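Eukaryotic translation initiation factor 4 gamma 2 (Homo sapiens, PDB 4IUL) probably acts in translation initiation as an eIF4G-like factor whose MIF4G domain, built of HEAT repeats, interacts with eIF4A. Local coordinates at residues Asn126-Asp131 with Gln144-Lys149; Val187-Asp191 with Leu229-Leu235; Cys42-Leu46 with Leu80-Leu84; Leu116-Phe120 with Ile172-Cys176. All blocks are in the same frame, centred on the assembly; numbering follows the deposited sequence.

All four contacts lie in the MIF4G domain, an all-helical chain. Contacts 3 and 4 are its buried ones: each joins two helices running in roughly the same direction, chiefly through leucine, isoleucine, phenylalanine and cysteine side chains, with an Arg, Gln or Lys where polarity returns. Contacts 1 and 2 are only partly buried and involve chain turning between helices. In contact 1 the charged ends of Arg145 and Asp131 meet in a salt bridge, whereas in contact 2 the charged residues offer only carbon and backbone atoms. Contacts 1 and 4 share helix 107-127, with centres about 17 Å apart. Contacts 2 and 3 are most distant, about 42 Å between centres.

Contact 1: residues Asn126-Asp131 with Gln144-Lys149; sequences NVDVYD and QRAIAK
Val127, Tyr130 and Asp131 meet Ala148, Arg145 and Gln144 in a mixed apolar and charged contact, where the C-terminal end of helix 107-127 and the loop after it fold back on helix 141-163. Val127 and Arg145 are the buried residues; the valine is the apolar one. Its CG2 lies against the methyl of Ala148, whose small size lets the backbones come within 5.6 Å between Val127 CA and Ala148 CA. Val127 CG1 is 3.9 Å from both Lys149 NZ and Arg145 NH2. Tyr130 turns a ring edge to the start of the other segment, with OH 3.2 Å from Gln144 CB, and CD2 rests beside Arg145 CB. The arginine runs straight out from CG to NE, carrying the guanidinium past the tyrosine to Asp131. Arg145 NH2 gives Asp131 OD2 a nearly straight but weak hydrogen bond (3.5 Å, 170° at the hydrogen), part of a salt bridge, with the oxygen at the guanidinium edge, while Val127 O stands over one face. Asp128 has its own salt bridge to Lys184. Arginine suits the site because its aliphatic length packs and its end is charged; yet NE is buried without a partner, so Asp131 probably compensates only part of the cost.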
loop_
_atom_site.group_PDB
_atom_site.type_symbol
_atom_site.label_atom_id
_atom_site.label_comp_id
_atom_site.label_asym_id
_atom_site.label_seq_id
_atom_site.Cartn_x
_atom_site.Cartn_y
_atom_site.Cartn_z
ATOM N N ASN A 126 15.350 -5.469 -1.197
ATOM C CA ASN A 126 15.431 -6.370 -2.339
ATOM C C ASN A 126 15.825 -5.641 -3.624
ATOM O O ASN A 126 16.432 -6.236 -4.515
ATOM C CB ASN A 126 14.091 -7.088 -2.538
ATOM C CG ASN A 126 13.821 -8.130 -1.459
ATOM O OD1 ASN A 126 14.460 -8.127 -0.404
ATOM N ND2 ASN A 126 12.865 -9.020 -1.718
ATOM N N VAL A 127 15.473 -4.360 -3.717
ATOM C CA VAL A 127 15.791 -3.552 -4.892
ATOM C C VAL A 127 17.245 -3.087 -4.886
ATOM O O VAL A 127 17.912 -3.104 -5.920
ATOM C CB VAL A 127 14.866 -2.308 -4.985
ATOM C CG1 VAL A 127 15.443 -1.282 -5.961
ATOM C CG2 VAL A 127 13.480 -2.733 -5.440
ATOM N N ASP A 128 17.734 -2.677 -3.720
ATOM C CA ASP A 128 19.108 -2.202 -3.599
ATOM C C ASP A 128 20.091 -3.333 -3.273
ATOM O O ASP A 128 21.202 -3.085 -2.803
ATOM C CB ASP A 128 19.190 -1.122 -2.516
ATOM C CG ASP A 128 18.220 0.022 -2.760
ATOM O OD1 ASP A 128 18.223 0.581 -3.878
ATOM O OD2 ASP A 128 17.459 0.368 -1.831
ATOM N N VAL A 129 19.679 -4.570 -3.535
ATOM C CA VAL A 129 20.511 -5.737 -3.263
ATOM C C VAL A 129 21.730 -5.810 -4.177
ATOM O O VAL A 129 22.721 -6.470 -3.856
ATOM C CB VAL A 129 19.708 -7.045 -3.425
ATOM C CG1 VAL A 129 19.312 -7.233 -4.876
ATOM C CG2 VAL A 129 20.532 -8.228 -2.938
ATOM N N TYR A 130 21.655 -5.136 -5.319
ATOM C CA TYR A 130 22.758 -5.137 -6.274
ATOM C C TYR A 130 23.415 -3.765 -6.335
ATOM O O TYR A 130 24.453 -3.588 -6.973
ATOM C CB TYR A 130 22.248 -5.531 -7.662
ATOM C CG TYR A 130 21.603 -6.900 -7.715
ATOM C CD1 TYR A 130 22.327 -8.049 -7.383
ATOM C CD2 TYR A 130 20.271 -7.049 -8.099
ATOM C CE1 TYR A 130 21.740 -9.312 -7.432
ATOM C CE2 TYR A 130 19.672 -8.307 -8.150
ATOM C CZ TYR A 130 20.411 -9.433 -7.816
ATOM O OH TYR A 130 19.816 -10.675 -7.868
ATOM N N ASP A 131 22.802 -2.800 -5.657
ATOM C CA ASP A 131 23.301 -1.432 -5.623
ATOM C C ASP A 131 24.459 -1.287 -4.638
ATOM O O ASP A 131 25.630 -1.329 -5.022
ATOM C CB ASP A 131 22.165 -0.482 -5.235
ATOM C CG ASP A 131 20.945 -0.635 -6.130
ATOM O OD1 ASP A 131 20.439 -1.772 -6.259
ATOM O OD2 ASP A 131 20.491 0.379 -6.704
ATOM N N GLN A 144 16.499 -10.481 -11.978
ATOM C CA GLN A 144 16.074 -10.516 -10.591
ATOM C C GLN A 144 15.676 -9.117 -10.129
ATOM O O GLN A 144 14.623 -8.930 -9.520
ATOM C CB GLN A 144 17.211 -11.047 -9.720
ATOM C CG GLN A 144 16.735 -11.892 -8.570
ATOM C CD GLN A 144 15.717 -12.918 -9.020
ATOM O OE1 GLN A 144 15.935 -13.640 -9.996
ATOM N NE2 GLN A 144 14.593 -12.987 -8.314
ATOM N N ARG A 145 16.522 -8.136 -10.428
ATOM C CA ARG A 145 16.262 -6.759 -10.041
ATOM C C ARG A 145 14.965 -6.242 -10.655
ATOM O O ARG A 145 14.213 -5.522 -10.006
ATOM C CB ARG A 145 17.423 -5.857 -10.469
ATOM C CG ARG A 145 17.338 -4.445 -9.909
ATOM C CD ARG A 145 18.507 -3.583 -10.363
ATOM N NE ARG A 145 18.596 -2.333 -9.604
ATOM C CZ ARG A 145 17.686 -1.359 -9.628
ATOM N NH1 ARG A 145 16.597 -1.472 -10.382
ATOM N NH2 ARG A 145 17.865 -0.270 -8.889
ATOM N N ALA A 146 14.704 -6.618 -11.903
ATOM C CA ALA A 146 13.498 -6.172 -12.595
ATOM C C ALA A 146 12.227 -6.714 -11.949
ATOM O O ALA A 146 11.167 -6.087 -12.014
ATOM C CB ALA A 146 13.556 -6.584 -14.056
ATOM N N ILE A 147 12.330 -7.883 -11.328
ATOM C CA ILE A 147 11.178 -8.476 -10.670
ATOM C C ILE A 147 10.930 -7.787 -9.328
ATOM O O ILE A 147 9.785 -7.524 -8.960
ATOM C CB ILE A 147 11.380 -9.994 -10.462
ATOM C CG1 ILE A 147 11.243 -10.716 -11.803
ATOM C CG2 ILE A 147 10.366 -10.532 -9.466
ATOM C CD1 ILE A 147 11.503 -12.202 -11.734
ATOM N N ALA A 148 12.006 -7.486 -8.604
ATOM C CA ALA A 148 11.891 -6.824 -7.308
ATOM C C ALA A 148 11.377 -5.399 -7.492
ATOM O O ALA A 148 10.705 -4.847 -6.619
ATOM C CB ALA A 148 13.240 -6.804 -6.609
ATOM N N LYS A 149 11.704 -4.810 -8.637
ATOM C CA LYS A 149 11.273 -3.456 -8.953
ATOM C C LYS A 149 9.754 -3.476 -9.151
ATOM O O LYS A 149 9.061 -2.511 -8.830
ATOM C CB LYS A 149 11.969 -2.975 -10.227
ATOM C CG LYS A 149 12.075 -1.466 -10.368
ATOM C CD LYS A 149 13.137 -0.883 -9.435
ATOM C CE LYS A 149 13.295 0.619 -9.662
ATOM N NZ LYS A 149 14.350 1.226 -8.799
#

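Contact 2: residues Val187-Asp191 with Leu229-Leu235; sequences VQLKD and LMLSKEL
The flat groups that meet here are peptide units, since neither loop brings an aromatic ring: the carbonyl oxygen of Glu234 takes a CA-H···O contact from Lys190 CA (3.5 Å, 146° at the hydrogen), and the carbonyl oxygen of Leu189 has the CD2 methyl of Leu235 beside it. The carboxylate of Glu234 is carried on a chain bent at chi2 (-56°), and it is the aliphatic part, CB and CG, that does the touching. Leu189 is the central side chain of the contact. Its CG stands anti to the backbone N (chi1 174°), which sends both methyls across to the 229-235 loop. Leu189 CD1 meets Leu235 CD2 at 3.9 Å and, more distantly, Leu229 CD2. Leu189 CD2 reaches Glu234 CG at 3.6 Å and also lies close to Ser232 OG. A branched leucine fits because each methyl has a different neighbour. Ser232 OG is also the acceptor of an ST turn, bonded by Glu234 N (3.3 Å), which ties down the bend after the type I turn Leu229-Ser232. The contact thus joins the loop before helix 193-210 to the loop before helix 237-251. No conventional hydrogen bond crosses between the two segments, so their cohesion rests on van der Waals packing around one leucine, with a weak CA-H···O contribution at the Lys190 end.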
loop_
_atom_site.group_PDB
_atom_site.type_symbol
_atom_site.label_atom_id
_atom_site.label_comp_id
_atom_site.label_asym_id
_atom_site.label_seq_id
_atom_site.Cartn_x
_atom_site.Cartn_y
_atom_site.Cartn_z
ATOM N N VAL A 187 19.970 3.862 -12.620
ATOM C CA VAL A 187 18.793 4.096 -13.452
ATOM C C VAL A 187 18.923 5.381 -14.272
ATOM O O VAL A 187 19.508 6.364 -13.815
ATOM C CB VAL A 187 17.511 4.184 -12.583
ATOM C CG1 VAL A 187 16.295 4.432 -13.461
ATOM C CG2 VAL A 187 17.335 2.899 -11.794
ATOM N N GLN A 188 18.380 5.363 -15.486
ATOM C CA GLN A 188 18.414 6.530 -16.360
ATOM C C GLN A 188 17.027 7.149 -16.468
ATOM O O GLN A 188 16.021 6.443 -16.423
ATOM C CB GLN A 188 18.928 6.145 -17.749
ATOM C CG GLN A 188 20.402 5.772 -17.783
ATOM C CD GLN A 188 20.903 5.524 -19.192
ATOM O OE1 GLN A 188 20.490 4.570 -19.852
ATOM N NE2 GLN A 188 21.799 6.385 -19.661
ATOM N N LEU A 189 16.989 8.473 -16.610
ATOM C CA LEU A 189 15.735 9.216 -16.708
ATOM C C LEU A 189 14.742 8.602 -17.694
ATOM O O LEU A 189 13.529 8.737 -17.533
ATOM C CB LEU A 189 16.023 10.674 -17.093
ATOM C CG LEU A 189 14.850 11.617 -17.393
ATOM C CD1 LEU A 189 13.849 11.597 -16.253
ATOM C CD2 LEU A 189 15.379 13.029 -17.615
ATOM N N LYS A 190 15.262 7.923 -18.710
ATOM C CA LYS A 190 14.418 7.293 -19.718
ATOM C C LYS A 190 13.735 6.020 -19.206
ATOM O O LYS A 190 12.796 5.521 -19.829
ATOM C CB LYS A 190 15.252 6.964 -20.964
ATOM C CG LYS A 190 16.419 6.019 -20.699
ATOM C CD LYS A 190 17.156 5.649 -21.978
ATOM C CE LYS A 190 18.239 4.619 -21.701
ATOM N NZ LYS A 190 18.916 4.136 -22.939
ATOM N N ASP A 191 14.197 5.502 -18.072
ATOM C CA ASP A 191 13.626 4.282 -17.512
ATOM C C ASP A 191 12.860 4.494 -16.209
ATOM O O ASP A 191 12.906 3.650 -15.313
ATOM C CB ASP A 191 14.729 3.249 -17.282
ATOM C CG ASP A 191 15.558 2.999 -18.524
ATOM O OD1 ASP A 191 14.967 2.733 -19.592
ATOM O OD2 ASP A 191 16.802 3.064 -18.432
ATOM N N LEU A 229 10.363 17.941 -14.952
ATOM C CA LEU A 229 10.471 16.613 -15.554
ATOM C C LEU A 229 9.379 16.400 -16.599
ATOM O O LEU A 229 9.489 15.510 -17.447
ATOM C CB LEU A 229 10.351 15.510 -14.492
ATOM C CG LEU A 229 11.403 15.355 -13.389
ATOM C CD1 LEU A 229 11.001 14.203 -12.479
ATOM C CD2 LEU A 229 12.774 15.097 -13.991
ATOM N N MET A 230 8.323 17.205 -16.535
ATOM C CA MET A 230 7.225 17.066 -17.482
ATOM C C MET A 230 7.571 17.633 -18.849
ATOM O O MET A 230 6.782 17.529 -19.788
ATOM C CB MET A 230 5.958 17.739 -16.948
ATOM C CG MET A 230 6.125 19.186 -16.558
ATOM S SD MET A 230 4.549 19.905 -16.065
ATOM C CE MET A 230 4.288 21.081 -17.397
ATOM N N LEU A 231 8.750 18.235 -18.957
ATOM C CA LEU A 231 9.206 18.802 -20.219
ATOM C C LEU A 231 10.466 18.079 -20.674
ATOM O O LEU A 231 11.156 18.523 -21.595
ATOM C CB LEU A 231 9.487 20.299 -20.070
ATOM C CG LEU A 231 8.398 21.275 -20.532
ATOM C CD1 LEU A 231 7.055 20.921 -19.915
ATOM C CD2 LEU A 231 8.809 22.685 -20.152
ATOM N N SER A 232 10.756 16.961 -20.016
ATOM C CA SER A 232 11.924 16.155 -20.339
ATOM C C SER A 232 11.708 15.413 -21.652
ATOM O O SER A 232 10.633 14.864 -21.901
ATOM C CB SER A 232 12.194 15.147 -19.222
ATOM O OG SER A 232 13.314 14.338 -19.533
ATOM N N LYS A 233 12.736 15.400 -22.493
ATOM C CA LYS A 233 12.647 14.723 -23.780
ATOM C C LYS A 233 12.969 13.237 -23.637
ATOM O O LYS A 233 12.870 12.473 -24.594
ATOM C CB LYS A 233 13.608 15.371 -24.781
ATOM C CG LYS A 233 15.066 15.352 -24.349
ATOM C CD LYS A 233 15.970 15.898 -25.445
ATOM C CE LYS A 233 17.440 15.739 -25.088
ATOM N NZ LYS A 233 18.317 16.114 -26.232
ATOM N N GLU A 234 13.341 12.831 -22.427
ATOM C CA GLU A 234 13.683 11.441 -22.160
ATOM C C GLU A 234 12.457 10.606 -21.793
ATOM O O GLU A 234 12.498 9.376 -21.847
ATOM C CB GLU A 234 14.700 11.367 -21.020
ATOM C CG GLU A 234 15.865 12.340 -21.149
ATOM C CD GLU A 234 16.610 12.191 -22.460
ATOM O OE1 GLU A 234 17.088 11.073 -22.753
ATOM O OE2 GLU A 234 16.720 13.194 -23.197
ATOM N N LEU A 235 11.370 11.277 -21.425
ATOM C CA LEU A 235 10.145 10.590 -21.029
ATOM C C LEU A 235 9.097 10.541 -22.132
ATOM O O LEU A 235 8.930 11.497 -22.886
ATOM C CB LEU A 235 9.534 11.274 -19.806
ATOM C CG LEU A 235 10.412 11.428 -18.563
ATOM C CD1 LEU A 235 9.667 12.246 -17.525
ATOM C CD2 LEU A 235 10.779 10.059 -18.012
#

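Contact 3: residues Cys42-Leu46 with Leu80-Leu84; sequences CLELL and LCLRL
The helix segments Cys42-Leu46 and Leu80-Leu84 run in the same general direction, crossing at -42° with their axes 10.7 Å from each other at closest approach. Cys42 stands opposite Leu80 and Leu46 opposite Leu84, so equivalent turns face one another. That spacing leaves room for large side chains to interleave. Leu45 CD2 lies against both methyls of Leu80, 3.6 Å from Leu80 CD2, the two side chains crossing at about a right angle. Cys42 SG, a compact sulfur, lies 3.7 Å from Leu80 CD1 and 3.8 Å from Arg83 CG. One turn on, Leu46 CD2 and Leu84 CD2 are pressed to 3.4 Å, tighter than usual for two methyls. At the more polar side, Arg83 bends at chi2 and chi3 (-75° and -77°), folding its guanidinium back so that Cys42 SG lies over one face and Leu46 CD1 comes within 4.0 Å of NH2. Its charge is answered along its own helix by a salt bridge from NH1 to Asp87. Arginine suits this margin because its methylene groups join the packing while its end stays polar. Around the seam, Leu45 also touches Val26 and Leu80 touches Leu30 of helix 13-31, while Leu84 packs on Val59 and Ile63 of helix 53-69 and on Phe108 of helix 107-127.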
loop_
_atom_site.group_PDB
_atom_site.type_symbol
_atom_site.label_atom_id
_atom_site.label_comp_id
_atom_site.label_asym_id
_atom_site.label_seq_id
_atom_site.Cartn_x
_atom_site.Cartn_y
_atom_site.Cartn_z
ATOM N N CYS A 42 -16.296 -12.236 2.235
ATOM C CA CYS A 42 -15.942 -11.271 3.266
ATOM C C CYS A 42 -16.621 -11.676 4.564
ATOM O O CYS A 42 -16.019 -11.614 5.636
ATOM C CB CYS A 42 -16.391 -9.869 2.846
ATOM S SG CYS A 42 -15.797 -8.522 3.906
ATOM N N LEU A 43 -17.878 -12.102 4.460
ATOM C CA LEU A 43 -18.645 -12.527 5.629
ATOM C C LEU A 43 -18.049 -13.785 6.243
ATOM O O LEU A 43 -18.022 -13.932 7.467
ATOM C CB LEU A 43 -20.108 -12.786 5.251
ATOM C CG LEU A 43 -21.000 -11.553 5.087
ATOM C CD1 LEU A 43 -22.329 -11.950 4.474
ATOM C CD2 LEU A 43 -21.213 -10.904 6.446
ATOM N N GLU A 44 -17.581 -14.693 5.391
ATOM C CA GLU A 44 -16.980 -15.936 5.863
ATOM C C GLU A 44 -15.697 -15.625 6.639
ATOM O O GLU A 44 -15.461 -16.167 7.723
ATOM C CB GLU A 44 -16.655 -16.848 4.679
ATOM C CG GLU A 44 -16.570 -18.325 5.044
ATOM C CD GLU A 44 -16.052 -19.179 3.897
ATOM O OE1 GLU A 44 -16.385 -18.873 2.727
ATOM O OE2 GLU A 44 -15.321 -20.159 4.172
ATOM N N LEU A 45 -14.879 -14.738 6.083
ATOM C CA LEU A 45 -13.626 -14.353 6.715
ATOM C C LEU A 45 -13.866 -13.740 8.087
ATOM O O LEU A 45 -13.102 -13.982 9.022
ATOM C CB LEU A 45 -12.860 -13.367 5.829
ATOM C CG LEU A 45 -11.466 -12.968 6.321
ATOM C CD1 LEU A 45 -10.671 -14.223 6.679
ATOM C CD2 LEU A 45 -10.748 -12.168 5.242
ATOM N N LEU A 46 -14.930 -12.948 8.199
ATOM C CA LEU A 46 -15.282 -12.306 9.463
ATOM C C LEU A 46 -15.750 -13.319 10.505
ATOM O O LEU A 46 -15.572 -13.121 11.707
ATOM C CB LEU A 46 -16.394 -11.274 9.243
ATOM C CG LEU A 46 -15.995 -9.902 8.697
ATOM C CD1 LEU A 46 -17.234 -9.127 8.269
ATOM C CD2 LEU A 46 -15.228 -9.143 9.769
ATOM N N LEU A 80 -11.307 -5.156 2.313
ATOM C CA LEU A 80 -11.390 -6.280 3.240
ATOM C C LEU A 80 -10.770 -5.873 4.587
ATOM O O LEU A 80 -11.290 -6.206 5.657
ATOM C CB LEU A 80 -10.661 -7.487 2.656
ATOM C CG LEU A 80 -10.753 -8.806 3.418
ATOM C CD1 LEU A 80 -12.206 -9.269 3.512
ATOM C CD2 LEU A 80 -9.906 -9.845 2.685
ATOM N N CYS A 81 -9.664 -5.136 4.531
ATOM C CA CYS A 81 -9.006 -4.679 5.750
ATOM C C CYS A 81 -9.900 -3.694 6.517
ATOM O O CYS A 81 -9.934 -3.707 7.754
ATOM C CB CYS A 81 -7.652 -4.043 5.413
ATOM S SG CYS A 81 -6.380 -5.257 4.874
ATOM N N LEU A 82 -10.634 -2.855 5.787
ATOM C CA LEU A 82 -11.530 -1.884 6.418
ATOM C C LEU A 82 -12.609 -2.571 7.253
ATOM O O LEU A 82 -12.851 -2.190 8.395
ATOM C CB LEU A 82 -12.197 -1.002 5.363
ATOM C CG LEU A 82 -13.308 -0.059 5.862
ATOM C CD1 LEU A 82 -12.767 0.885 6.950
ATOM C CD2 LEU A 82 -13.856 0.751 4.676
ATOM N N ARG A 83 -13.258 -3.579 6.675
ATOM C CA ARG A 83 -14.311 -4.324 7.363
ATOM C C ARG A 83 -13.788 -4.963 8.650
ATOM O O ARG A 83 -14.426 -4.880 9.703
ATOM C CB ARG A 83 -14.871 -5.414 6.442
ATOM C CG ARG A 83 -15.281 -4.911 5.061
ATOM C CD ARG A 83 -16.591 -4.116 5.076
ATOM N NE ARG A 83 -17.753 -4.999 5.176
ATOM C CZ ARG A 83 -18.235 -5.481 6.318
ATOM N NH1 ARG A 83 -17.664 -5.158 7.474
ATOM N NH2 ARG A 83 -19.272 -6.311 6.302
ATOM N N LEU A 84 -12.624 -5.603 8.561
ATOM C CA LEU A 84 -12.022 -6.251 9.725
ATOM C C LEU A 84 -11.636 -5.229 10.794
ATOM O O LEU A 84 -11.807 -5.473 11.991
ATOM C CB LEU A 84 -10.786 -7.061 9.306
ATOM C CG LEU A 84 -11.090 -8.287 8.434
ATOM C CD1 LEU A 84 -9.801 -8.931 7.942
ATOM C CD2 LEU A 84 -11.899 -9.278 9.246
#

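Contact 4: residues Leu116-Phe120 with Ile172-Cys176; sequences LQDEF and ILHKC
Phe120 fills the tight part of this contact, its ring reaching between Ile172, Lys175 and Cys176. With CG anti to the backbone N (chi1 -167°), the ring projects from helix 107-127 toward helix 170-181. Phe120 CE1 comes 3.8 Å from Cys176 SG, a sulfur-aromatic contact in which the sulfur stands obliquely to the ring, 4.5 Å from the Phe120 centroid and 42° off its normal. Phe120 CZ lies 3.9 Å from Lys175 O. Ile172 works nearer the root of the same residue: its extended chain places CD1 4.2 Å from Phe120 CB and 4.0 Å from Leu116 O, so one slender methyl fits against helix backbone and side chain together. A flat ring and a small thiol suit this buried place, since neither needs a polar partner from the other helix. The two segments are nearly parallel, 19° apart with axes 11.8 Å from each other, an alignment consistent with the stacked helices of a HEAT-repeat domain. Helix 141-163 adds to the same core, with Met152 touching Phe120 and both Ile159 and Leu162 touching Leu116. The polar flank is partly exposed and no bond crosses it. Gln117 and Ile172 slide past each other in opposite directions, the amide oxygen OE1 of Gln117 staying 4.0 Å from Ile172 CD1, while its NE2 is engaged by Glu121 on its own helix. Lys175 packs its CG 4.0 Å from Phe120 CE2, then bends at chi3 to carry NZ toward the glutamine; the gap there is too long for a bond, and the partial exposure of both residues suits their polar ends.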
loop_
_atom_site.group_PDB
_atom_site.type_symbol
_atom_site.label_atom_id
_atom_site.label_comp_id
_atom_site.label_asym_id
_atom_site.label_seq_id
_atom_site.Cartn_x
_atom_site.Cartn_y
_atom_site.Cartn_z
ATOM N N LEU A 116 2.693 -3.383 7.326
ATOM C CA LEU A 116 3.068 -2.696 6.097
ATOM C C LEU A 116 4.402 -1.978 6.213
ATOM O O LEU A 116 5.138 -1.875 5.240
ATOM C CB LEU A 116 1.961 -1.752 5.648
ATOM C CG LEU A 116 1.087 -2.620 4.742
ATOM C CD1 LEU A 116 -0.352 -2.527 5.154
ATOM C CD2 LEU A 116 1.305 -2.227 3.301
ATOM N N GLN A 117 4.726 -1.503 7.408
ATOM C CA GLN A 117 6.009 -0.856 7.613
ATOM C C GLN A 117 7.082 -1.920 7.331
ATOM O O GLN A 117 8.131 -1.623 6.748
ATOM C CB GLN A 117 6.122 -0.354 9.056
ATOM C CG GLN A 117 7.423 0.388 9.368
ATOM C CD GLN A 117 7.716 1.496 8.370
ATOM O OE1 GLN A 117 6.909 2.408 8.176
ATOM N NE2 GLN A 117 8.881 1.422 7.729
ATOM N N ASP A 118 6.799 -3.161 7.734
ATOM C CA ASP A 118 7.729 -4.274 7.528
ATOM C C ASP A 118 7.903 -4.637 6.053
ATOM O O ASP A 118 9.030 -4.781 5.573
ATOM C CB ASP A 118 7.266 -5.532 8.274
ATOM C CG ASP A 118 7.194 -5.340 9.777
ATOM O OD1 ASP A 118 8.067 -4.645 10.344
ATOM O OD2 ASP A 118 6.267 -5.910 10.394
ATOM N N GLU A 119 6.799 -4.819 5.333
ATOM C CA GLU A 119 6.916 -5.161 3.921
ATOM C C GLU A 119 7.677 -4.065 3.179
ATOM O O GLU A 119 8.520 -4.359 2.337
ATOM C CB GLU A 119 5.539 -5.367 3.274
ATOM C CG GLU A 119 4.939 -6.750 3.484
ATOM C CD GLU A 119 5.715 -7.858 2.777
ATOM O OE1 GLU A 119 6.927 -8.000 3.033
ATOM O OE2 GLU A 119 5.111 -8.599 1.969
ATOM N N PHE A 120 7.402 -2.806 3.508
ATOM C CA PHE A 120 8.083 -1.712 2.827
ATOM C C PHE A 120 9.601 -1.754 2.992
ATOM O O PHE A 120 10.331 -1.461 2.044
ATOM C CB PHE A 120 7.566 -0.345 3.288
ATOM C CG PHE A 120 8.009 0.791 2.400
ATOM C CD1 PHE A 120 7.497 0.920 1.109
ATOM C CD2 PHE A 120 8.949 1.713 2.839
ATOM C CE1 PHE A 120 7.913 1.948 0.272
ATOM C CE2 PHE A 120 9.375 2.747 2.007
ATOM C CZ PHE A 120 8.856 2.867 0.719
ATOM N N ILE A 172 4.534 6.940 6.097
ATOM C CA ILE A 172 4.890 5.940 5.089
ATOM C C ILE A 172 4.520 6.386 3.679
ATOM O O ILE A 172 5.182 6.001 2.709
ATOM C CB ILE A 172 4.245 4.553 5.389
ATOM C CG1 ILE A 172 4.987 3.459 4.608
ATOM C CG2 ILE A 172 2.800 4.548 5.005
ATOM C CD1 ILE A 172 4.568 2.043 4.953
ATOM N N LEU A 173 3.471 7.195 3.562
ATOM C CA LEU A 173 3.068 7.697 2.254
ATOM C C LEU A 173 4.168 8.620 1.717
ATOM O O LEU A 173 4.562 8.505 0.559
ATOM C CB LEU A 173 1.742 8.445 2.350
ATOM C CG LEU A 173 0.496 7.583 2.558
ATOM C CD1 LEU A 173 -0.680 8.483 2.862
ATOM C CD2 LEU A 173 0.222 6.739 1.316
ATOM N N HIS A 174 4.674 9.524 2.554
ATOM C CA HIS A 174 5.749 10.426 2.120
ATOM C C HIS A 174 6.986 9.600 1.754
ATOM O O HIS A 174 7.743 9.961 0.853
ATOM C CB HIS A 174 6.106 11.439 3.225
ATOM C CG HIS A 174 5.147 12.586 3.331
ATOM N ND1 HIS A 174 5.111 13.613 2.411
ATOM C CD2 HIS A 174 4.149 12.837 4.213
ATOM C CE1 HIS A 174 4.130 14.443 2.719
ATOM N NE2 HIS A 174 3.529 13.994 3.807
ATOM N N LYS A 175 7.182 8.486 2.449
ATOM C CA LYS A 175 8.331 7.625 2.190
ATOM C C LYS A 175 8.205 6.959 0.815
ATOM O O LYS A 175 9.208 6.709 0.148
ATOM C CB LYS A 175 8.450 6.568 3.292
ATOM C CG LYS A 175 9.871 6.314 3.745
ATOM C CD LYS A 175 9.908 5.612 5.094
ATOM C CE LYS A 175 9.356 6.501 6.191
ATOM N NZ LYS A 175 9.346 5.816 7.516
ATOM N N CYS A 176 6.973 6.670 0.400
ATOM C CA CYS A 176 6.731 6.073 -0.903
ATOM C C CYS A 176 7.023 7.130 -1.977
ATOM O O CYS A 176 7.727 6.867 -2.950
ATOM C CB CYS A 176 5.272 5.605 -1.025
ATOM S SG CYS A 176 4.848 4.109 -0.079
#